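Local coordinates for polyporopepsin (Irpex lacteus, PDB 1WKR), which cleaves peptide bonds as a pepsin-like aspartic endopeptidase of broad specificity and has milk-clotting activity, at residues V15-P23 with Y73-S81; T38-Y46 with V91-D102. All coordinates share one frame; numbering follows the deposited sequence.

How the contacts relate
Both contacts lie on the same side of the centre of the chain, in the lobe that carries Asp-32, with their own centres about 15 Å apart. Their segments alternate along the sequence, 15-23, 38-46, 73-81 and 91-102, and strands 67-79 and 82-96, which follow each other in the chain, are also neighbours in the sheet. The two meet where Val-20 CG2 packs on Leu-40 CD2, where Val-15 touches Val-101, and where Asp-75 OD2 probably shares a hydrogen bond with Tyr-46 OH. Contact 1 thus joins framework strands of the lobe, while contact 2 carries that framework to the wall of the cleft that binds the inhibitor.

Contact 1 (V15-P23 with Y73-S81); sequences VVNVGVGSP and YTDTVTLGS
Gly-19 and Thr-78 face each other as an antiparallel hydrogen-bonded pair. Gly-19 N donates to Thr-78 O (3.0 Å), and Thr-78 N returns to Gly-19 O (2.8 Å). Glycine suits this place because a CB would press tightly on the CB of Thr-78. One step on, Val-20 and Val-77 make a non-hydrogen-bonded pair, and a nearly straight bond from Gly-21 N to Thr-76 O (2.9 Å, 167° at the hydrogen) follows. Gly-21 has backbone angles that would jam a CB against the preceding carbonyl.

Val-18 shows how the branched side chains interlock. Its CB lies 4.2 Å from Thr-78 O. From there CG1, set opposite the backbone N (chi1 -178°), reaches slantwise across to Val-77 CG1 at 3.6 Å. CG2 takes the other direction and rests beside Leu-79, 3.8 Å from CD2. A valine suits this place because its two methyls diverge from CB, one to Val-77 and the other to Leu-79.

Next to the bond of Gly-21, Val-20 CG1 lies against the carboxylate of Asp-75, 3.5 Å from OD2. This acid is buried but bonded at both oxygens: OD1 accepts Thr-76 N on its anti side and is hydrogen-bonded to Thr-51 OG1, and OD2 to Tyr-46 OH. On the Thr-78 face a water receives the OG1 hydroxyl and donates to Thr-76 O and Gly-21 O, and a second water links Asn-17 O to Gly-80 N.

Chemically the contact is two-sided: one face of the strand pair is lined by valines and also takes in the hydrogen-bonded Asp-75, while on the face of Thr-78 a water ties its hydroxyl to the carbonyls of Thr-76 and Gly-21, and backbone bonds fix the strands of this pepsin-like lobe between them.

Contact 2 (T38-Y46 with V91-D102); sequences TWLGADKSY and VASRDSGFDGVD. With SO4 (sulfate ion), chain F; SO4 (sulfate ion), chain G; SO4 (sulfate ion), chain D.
Phe-98 lines the inhibitor-binding cleft, its side chain about 7 Å from that of the active-site Asp-32, and Trp-39 supports its ring in a T-shaped pair: the indole edge points at the phenyl face with planes at 89°, and Trp-39 CZ2 sits over the ring centre, 3.6 Å from Phe-98 CE2. Trp-39 CG lies between the backbone N and the carbonyl carbon (chi1 66°), which brings the six-membered ring there; CZ3 also touches Ala-92 CB at 3.7 Å. An alanine in place of Phe-98 would probably leave the indole edge without its aromatic partner and open a gap beside the bound inhibitor, whose modified side chain packs on this ring. Elsewhere in the contact, Ala-92 N donates to Leu-40 O (2.9 Å) in a short parallel pairing, and Val-91 CG2 lies over the face of Tyr-46 in a CH-pi contact.

Asp-102 fastens the loop 41-44: its O accepts Ala-42 N (3.0 Å), OD1 takes Lys-44 N (2.9 Å), and OD2 bonds Ser-28 N. Gly-41 fits because a CB would collide with Ala-92 O. Phe-98 meets Tyr-63 edge-to-face and Trp-39 NE1 bonds Tyr-63 OH weakly, consistent with Tyr-63, in a Tyr-Gly-Ser-Gly sequence, being the flap tyrosine of the pepsin fold.

Contact 1 (V15-P23 with Y73-S81)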
loop_
_atom_site.group_PDB
_atom_site.type_symbol
_atom_site.label_atom_id
_atom_site.label_comp_id
_atom_site.label_asym_id
_atom_site.label_seq_id
_atom_site.Cartn_x
_atom_site.Cartn_y
_atom_site.Cartn_z
ATOM N N VAL A 15 -2.370 3.263 8.877
ATOM C CA VAL A 15 -1.257 3.408 9.798
ATOM C C VAL A 15 -1.273 2.310 10.805
ATOM O O VAL A 15 -2.262 1.633 11.080
ATOM C CB VAL A 15 -1.319 4.747 10.555
ATOM C CG1 VAL A 15 -1.011 5.878 9.572
ATOM C CG2 VAL A 15 -2.661 4.966 11.267
ATOM N N VAL A 16 -0.089 2.078 11.404
ATOM C CA VAL A 16 0.073 1.202 12.556
ATOM C C VAL A 16 0.864 1.986 13.589
ATOM O O VAL A 16 1.712 2.804 13.300
ATOM C CB VAL A 16 0.791 -0.134 12.244
ATOM C CG1 VAL A 16 -0.046 -1.032 11.378
ATOM C CG2 VAL A 16 2.137 0.127 11.562
ATOM N N ASN A 17 0.574 1.692 14.871
ATOM C CA ASN A 17 1.421 2.144 15.982
ATOM C C ASN A 17 2.665 1.360 16.034
ATOM O O ASN A 17 2.709 0.117 15.983
ATOM C CB ASN A 17 0.638 1.959 17.344
ATOM C CG ASN A 17 -0.424 2.983 17.423
ATOM O OD1 ASN A 17 -1.485 2.587 18.141
ATOM N ND2 ASN A 17 -0.355 4.069 16.923
ATOM N N VAL A 18 3.787 2.087 16.153
ATOM C CA VAL A 18 5.129 1.500 16.162
ATOM C C VAL A 18 5.883 2.100 17.338
ATOM O O VAL A 18 5.989 3.376 17.438
ATOM C CB VAL A 18 5.910 1.786 14.858
ATOM C CG1 VAL A 18 7.261 1.144 14.849
ATOM C CG2 VAL A 18 5.062 1.332 13.652
ATOM N N GLY A 19 6.390 1.298 18.236
ATOM C CA GLY A 19 7.263 1.839 19.303
ATOM C C GLY A 19 8.677 1.932 18.846
ATOM O O GLY A 19 9.196 1.059 18.125
ATOM N N VAL A 20 9.370 3.002 19.244
ATOM C CA VAL A 20 10.766 3.191 18.957
ATOM C C VAL A 20 11.459 3.633 20.246
ATOM O O VAL A 20 10.992 4.592 20.900
ATOM C CB VAL A 20 10.993 4.209 17.846
ATOM C CG1 VAL A 20 12.501 4.294 17.562
ATOM C CG2 VAL A 20 10.204 3.817 16.549
ATOM N N GLY A 21 12.504 2.919 20.573
ATOM C CA GLY A 21 13.350 3.239 21.797
ATOM C C GLY A 21 12.990 2.304 22.956
ATOM O O GLY A 21 12.098 1.499 22.942
ATOM N N SER A 22 13.747 2.590 23.995
ATOM C CA SER A 22 13.533 1.948 25.339
ATOM C C SER A 22 13.870 2.946 26.407
ATOM O O SER A 22 15.072 3.253 26.621
ATOM C CB SER A 22 14.437 0.743 25.476
ATOM O OG SER A 22 14.190 0.088 26.692
ATOM N N PRO A 23 12.875 3.483 27.043
ATOM C CA PRO A 23 11.448 3.178 26.944
ATOM C C PRO A 23 10.924 3.691 25.525
ATOM O O PRO A 23 11.450 4.635 24.974
ATOM C CB PRO A 23 10.801 3.997 28.049
ATOM C CG PRO A 23 11.697 5.030 28.260
ATOM C CD PRO A 23 13.115 4.517 28.093
ATOM N N TYR A 73 19.593 6.195 11.675
ATOM C CA TYR A 73 19.932 5.690 13.018
ATOM C C TYR A 73 19.656 4.227 13.070
ATOM O O TYR A 73 18.930 3.693 12.238
ATOM C CB TYR A 73 19.072 6.393 14.052
ATOM C CG TYR A 73 19.336 7.849 14.267
ATOM C CD1 TYR A 73 18.816 8.798 13.428
ATOM C CD2 TYR A 73 20.192 8.283 15.308
ATOM C CE1 TYR A 73 19.054 10.170 13.612
ATOM C CE2 TYR A 73 20.446 9.674 15.496
ATOM C CZ TYR A 73 19.855 10.542 14.636
ATOM O OH TYR A 73 20.159 11.894 14.842
ATOM N N THR A 74 20.135 3.524 14.120
ATOM C CA THR A 74 19.573 2.254 14.517
ATOM C C THR A 74 18.847 2.424 15.823
ATOM O O THR A 74 19.239 3.275 16.682
ATOM C CB THR A 74 20.536 1.120 14.504
ATOM O OG1 THR A 74 21.586 1.407 15.490
ATOM C CG2 THR A 74 21.213 0.889 13.198
ATOM N N ASP A 75 17.824 1.647 16.072
ATOM C CA ASP A 75 17.059 1.737 17.298
ATOM C C ASP A 75 16.209 0.477 17.473
ATOM O O ASP A 75 16.106 -0.357 16.519
ATOM C CB ASP A 75 16.156 3.003 17.287
ATOM C CG ASP A 75 15.988 3.589 18.683
ATOM O OD1 ASP A 75 15.905 2.857 19.658
ATOM O OD2 ASP A 75 15.780 4.832 18.777
ATOM N N THR A 76 15.629 0.296 18.625
ATOM C CA THR A 76 14.736 -0.846 18.892
ATOM C C THR A 76 13.359 -0.446 18.444
ATOM O O THR A 76 12.799 0.571 18.884
ATOM C CB THR A 76 14.752 -1.178 20.368
ATOM O OG1 THR A 76 16.066 -1.690 20.656
ATOM C CG2 THR A 76 13.762 -2.287 20.718
ATOM N N VAL A 77 12.758 -1.270 17.587
ATOM C CA VAL A 77 11.394 -1.023 17.039
ATOM C C VAL A 77 10.473 -2.092 17.512
ATOM O O VAL A 77 10.818 -3.317 17.411
ATOM C CB VAL A 77 11.523 -1.022 15.493
ATOM C CG1 VAL A 77 10.150 -1.067 14.833
ATOM C CG2 VAL A 77 12.305 0.237 15.070
ATOM N N THR A 78 9.286 -1.728 17.960
ATOM C CA THR A 78 8.271 -2.684 18.460
ATOM C C THR A 78 7.034 -2.598 17.617
ATOM O O THR A 78 6.520 -1.512 17.327
ATOM C CB THR A 78 7.888 -2.307 19.923
ATOM O OG1 THR A 78 9.121 -2.301 20.752
ATOM C CG2 THR A 78 7.033 -3.309 20.533
ATOM N N LEU A 79 6.592 -3.768 17.161
ATOM C CA LEU A 79 5.401 -3.930 16.333
ATOM C C LEU A 79 4.530 -4.963 17.080
ATOM O O LEU A 79 4.792 -6.161 17.057
ATOM C CB LEU A 79 5.792 -4.501 14.942
ATOM C CG LEU A 79 6.574 -3.483 14.101
ATOM C CD1 LEU A 79 7.267 -4.147 12.892
ATOM C CD2 LEU A 79 5.590 -2.425 13.605
ATOM N N GLY A 80 3.491 -4.465 17.721
ATOM C CA GLY A 80 2.645 -5.385 18.578
ATOM C C GLY A 80 3.509 -6.011 19.586
ATOM O O GLY A 80 4.225 -5.233 20.424
ATOM N N SER A 81 3.628 -7.311 19.676
ATOM C CA SER A 81 4.461 -8.083 20.591
ATOM C C SER A 81 5.761 -8.457 20.086
ATOM O O SER A 81 6.555 -9.277 20.657
ATOM C CB SER A 81 3.742 -9.350 21.143
ATOM O OG SER A 81 3.659 -10.190 20.074
HETATM O O HOH W 1 2.753 -1.723 17.886
HETATM O O HOH W 2 10.622 0.104 20.799
#

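Contact 2 (T38-Y46 with V91-D102)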
loop_
_atom_site.group_PDB
_atom_site.type_symbol
_atom_site.label_atom_id
_atom_site.label_comp_id
_atom_site.label_asym_id
_atom_site.label_seq_id
_atom_site.Cartn_x
_atom_site.Cartn_y
_atom_site.Cartn_z
ATOM N N THR A 38 11.928 2.565 6.638
ATOM C CA THR A 38 11.121 2.899 7.826
ATOM C C THR A 38 11.656 4.175 8.424
ATOM O O THR A 38 12.878 4.228 8.681
ATOM C CB THR A 38 11.104 1.738 8.811
ATOM O OG1 THR A 38 10.330 0.676 8.233
ATOM C CG2 THR A 38 10.447 2.125 10.134
ATOM N N TRP A 39 10.827 5.190 8.578
ATOM C CA TRP A 39 11.311 6.484 9.095
ATOM C C TRP A 39 10.239 7.162 9.842
ATOM O O TRP A 39 9.029 6.914 9.699
ATOM C CB TRP A 39 11.812 7.343 7.913
ATOM C CG TRP A 39 10.752 7.774 6.923
ATOM C CD1 TRP A 39 10.373 7.142 5.788
ATOM C CD2 TRP A 39 9.988 9.004 6.995
ATOM N NE1 TRP A 39 9.398 7.874 5.128
ATOM C CE2 TRP A 39 9.174 9.047 5.827
ATOM C CE3 TRP A 39 9.948 10.067 7.886
ATOM C CZ2 TRP A 39 8.300 10.081 5.560
ATOM C CZ3 TRP A 39 9.078 11.116 7.629
ATOM C CH2 TRP A 39 8.274 11.149 6.449
ATOM N N LEU A 40 10.680 8.122 10.663
ATOM C CA LEU A 40 9.787 8.924 11.497
ATOM C C LEU A 40 10.320 10.378 11.526
ATOM O O LEU A 40 11.399 10.668 11.001
ATOM C CB LEU A 40 9.650 8.320 12.923
ATOM C CG LEU A 40 10.946 8.153 13.701
ATOM C CD1 LEU A 40 11.410 9.464 14.415
ATOM C CD2 LEU A 40 10.728 7.067 14.756
ATOM N N GLY A 41 9.534 11.264 12.119
ATOM C CA GLY A 41 9.968 12.681 12.260
ATOM C C GLY A 41 9.059 13.587 11.524
ATOM O O GLY A 41 9.321 14.841 11.537
ATOM N N ALA A 42 8.017 13.139 10.815
ATOM C CA ALA A 42 7.065 14.053 10.164
ATOM C C ALA A 42 6.175 14.731 11.114
ATOM O O ALA A 42 5.453 15.739 10.719
ATOM C CB ALA A 42 6.234 13.291 9.093
ATOM N N ASP A 43 6.057 14.304 12.326
ATOM C CA ASP A 43 5.166 14.956 13.368
ATOM C C ASP A 43 5.935 14.951 14.664
ATOM O O ASP A 43 6.763 15.882 14.910
ATOM C CB ASP A 43 3.848 14.320 13.412
ATOM C CG ASP A 43 2.899 14.986 14.413
ATOM O OD1 ASP A 43 3.294 16.004 14.979
ATOM O OD2 ASP A 43 1.782 14.448 14.670
ATOM N N LYS A 44 5.763 13.943 15.496
ATOM C CA LYS A 44 6.503 13.867 16.795
ATOM C C LYS A 44 7.989 13.896 16.521
ATOM O O LYS A 44 8.552 13.233 15.634
ATOM C CB LYS A 44 6.199 12.537 17.444
ATOM C CG LYS A 44 4.737 12.408 17.854
ATOM C CD LYS A 44 4.474 10.936 18.382
ATOM C CE LYS A 44 3.144 10.662 18.939
ATOM N NZ LYS A 44 3.084 9.945 20.129
ATOM N N SER A 45 8.762 14.601 17.390
ATOM C CA SER A 45 10.205 14.583 17.348
ATOM C C SER A 45 10.678 13.146 17.744
ATOM O O SER A 45 10.079 12.496 18.569
ATOM C CB SER A 45 10.757 15.565 18.373
ATOM O OG SER A 45 10.316 16.873 18.064
ATOM N N TYR A 46 11.825 12.819 17.171
ATOM C CA TYR A 46 12.496 11.551 17.532
ATOM C C TYR A 46 12.974 11.637 18.989
ATOM O O TYR A 46 13.826 12.464 19.318
ATOM C CB TYR A 46 13.680 11.326 16.630
ATOM C CG TYR A 46 14.480 10.065 16.843
ATOM C CD1 TYR A 46 13.888 8.875 17.251
ATOM C CD2 TYR A 46 15.849 10.065 16.574
ATOM C CE1 TYR A 46 14.644 7.720 17.418
ATOM C CE2 TYR A 46 16.594 8.918 16.731
ATOM C CZ TYR A 46 15.994 7.794 17.128
ATOM O OH TYR A 46 16.807 6.643 17.225
ATOM N N VAL A 91 15.299 9.336 10.179
ATOM C CA VAL A 91 14.728 10.396 11.013
ATOM C C VAL A 91 14.741 11.678 10.163
ATOM O O VAL A 91 15.811 12.177 9.833
ATOM C CB VAL A 91 15.499 10.554 12.336
ATOM C CG1 VAL A 91 14.935 11.742 13.111
ATOM C CG2 VAL A 91 15.327 9.273 13.151
ATOM N N ALA A 92 13.560 12.121 9.826
ATOM C CA ALA A 92 13.464 13.218 8.812
ATOM C C ALA A 92 13.778 14.575 9.435
ATOM O O ALA A 92 13.232 14.911 10.530
ATOM C CB ALA A 92 12.010 13.251 8.265
ATOM N N SER A 93 14.587 15.324 8.725
ATOM C CA SER A 93 14.717 16.838 8.977
ATOM C C SER A 93 13.940 17.594 7.942
ATOM O O SER A 93 13.705 18.780 8.153
ATOM C CB SER A 93 16.148 17.218 8.982
ATOM O OG SER A 93 16.788 16.907 7.797
ATOM N N ARG A 94 13.610 16.966 6.823
ATOM C CA ARG A 94 12.736 17.577 5.781
ATOM C C ARG A 94 11.667 16.527 5.439
ATOM O O ARG A 94 12.034 15.394 5.236
ATOM C CB ARG A 94 13.571 17.942 4.483
ATOM C CG ARG A 94 14.681 19.025 4.687
ATOM C CD ARG A 94 14.141 20.294 5.277
ATOM N NE ARG A 94 15.199 21.251 5.636
ATOM C CZ ARG A 94 15.119 21.846 6.982
ATOM N NH1 ARG A 94 13.892 21.815 7.780
ATOM N NH2 ARG A 94 16.093 22.526 7.488
ATOM N N ASP A 95 10.422 16.954 5.236
ATOM C CA ASP A 95 9.412 15.993 4.674
ATOM C C ASP A 95 8.271 16.786 4.050
ATOM O O ASP A 95 7.923 17.912 4.510
ATOM C CB ASP A 95 8.868 15.022 5.764
ATOM C CG ASP A 95 8.157 15.749 6.824
ATOM O OD1 ASP A 95 8.710 16.204 7.798
ATOM O OD2 ASP A 95 6.861 15.882 6.702
ATOM N N SER A 96 7.698 16.226 3.026
ATOM C CA SER A 96 6.498 16.780 2.317
ATOM C C SER A 96 5.601 15.601 1.941
ATOM O O SER A 96 6.083 14.623 1.407
ATOM C CB SER A 96 6.952 17.522 1.112
ATOM O OG SER A 96 7.852 18.586 1.413
ATOM N N GLY A 97 4.302 15.812 2.099
ATOM C CA GLY A 97 3.314 14.798 1.655
ATOM C C GLY A 97 2.794 13.877 2.770
ATOM O O GLY A 97 2.046 12.920 2.517
ATOM N N PHE A 98 3.166 14.140 4.015
ATOM C CA PHE A 98 2.924 13.221 5.161
ATOM C C PHE A 98 1.960 13.735 6.190
ATOM O O PHE A 98 1.993 13.296 7.320
ATOM C CB PHE A 98 4.261 12.786 5.718
ATOM C CG PHE A 98 4.928 11.940 4.709
ATOM C CD1 PHE A 98 4.510 10.591 4.494
ATOM C CD2 PHE A 98 5.982 12.410 3.834
ATOM C CE1 PHE A 98 5.031 9.822 3.466
ATOM C CE2 PHE A 98 6.498 11.631 2.870
ATOM C CZ PHE A 98 6.033 10.362 2.687
ATOM N N ASP A 99 1.056 14.626 5.785
ATOM C CA ASP A 99 -0.013 15.001 6.739
ATOM C C ASP A 99 -0.720 13.753 7.271
ATOM O O ASP A 99 -1.011 12.765 6.525
ATOM C CB ASP A 99 -1.032 15.898 6.030
ATOM C CG ASP A 99 -0.477 17.315 5.883
ATOM O OD1 ASP A 99 0.551 17.635 6.468
ATOM O OD2 ASP A 99 -1.249 18.138 5.160
ATOM N N GLY A 100 -0.945 13.788 8.607
ATOM C CA GLY A 100 -1.703 12.708 9.248
ATOM C C GLY A 100 -0.866 11.525 9.770
ATOM O O GLY A 100 -1.461 10.626 10.324
ATOM N N VAL A 101 0.483 11.544 9.514
ATOM C CA VAL A 101 1.341 10.430 9.953
ATOM C C VAL A 101 2.675 10.972 10.470
ATOM O O VAL A 101 3.101 12.075 10.229
ATOM C CB VAL A 101 1.558 9.434 8.805
ATOM C CG1 VAL A 101 0.201 8.890 8.244
ATOM C CG2 VAL A 101 2.430 9.945 7.702
ATOM N N ASP A 102 3.357 10.072 11.234
ATOM C CA ASP A 102 4.723 10.325 11.701
ATOM C C ASP A 102 5.815 9.986 10.717
ATOM O O ASP A 102 6.936 10.373 10.867
ATOM C CB ASP A 102 4.988 9.590 12.996
ATOM C CG ASP A 102 4.301 10.206 14.207
ATOM O OD1 ASP A 102 4.761 11.341 14.580
ATOM O OD2 ASP A 102 3.380 9.659 14.777
HETATM S S SO4 F . 10.084 20.804 5.639
HETATM O O1 SO4 F . 8.621 21.415 5.605
HETATM O O2 SO4 F . 10.603 20.281 4.490
HETATM O O3 SO4 F . 11.022 21.880 6.221
HETATM O O4 SO4 F . 9.960 19.612 6.646
HETATM S S SO4 G . 3.494 19.335 3.200
HETATM O O1 SO4 G . 4.415 20.137 2.047
HETATM O O2 SO4 G . 2.447 20.542 3.681
HETATM O O3 SO4 G . 2.692 18.194 2.607
HETATM O O4 SO4 G . 4.283 19.002 4.613
HETATM S S SO4 D . 19.953 16.219 9.078
HETATM O O1 SO4 D . 20.027 16.952 10.564
HETATM O O2 SO4 D . 19.180 14.962 9.338
HETATM O O3 SO4 D . 19.214 17.082 8.228
HETATM O O4 SO4 D . 21.234 15.912 8.578
HETATM O O HOH W 3 7.285 11.886 13.668
HETATM O O HOH W 4 11.803 15.704 12.933
HETATM O O HOH W 5 8.358 17.534 10.656
HETATM O O HOH W 6 2.874 14.886 9.695
HETATM O O HOH W 7 5.563 17.209 8.606
#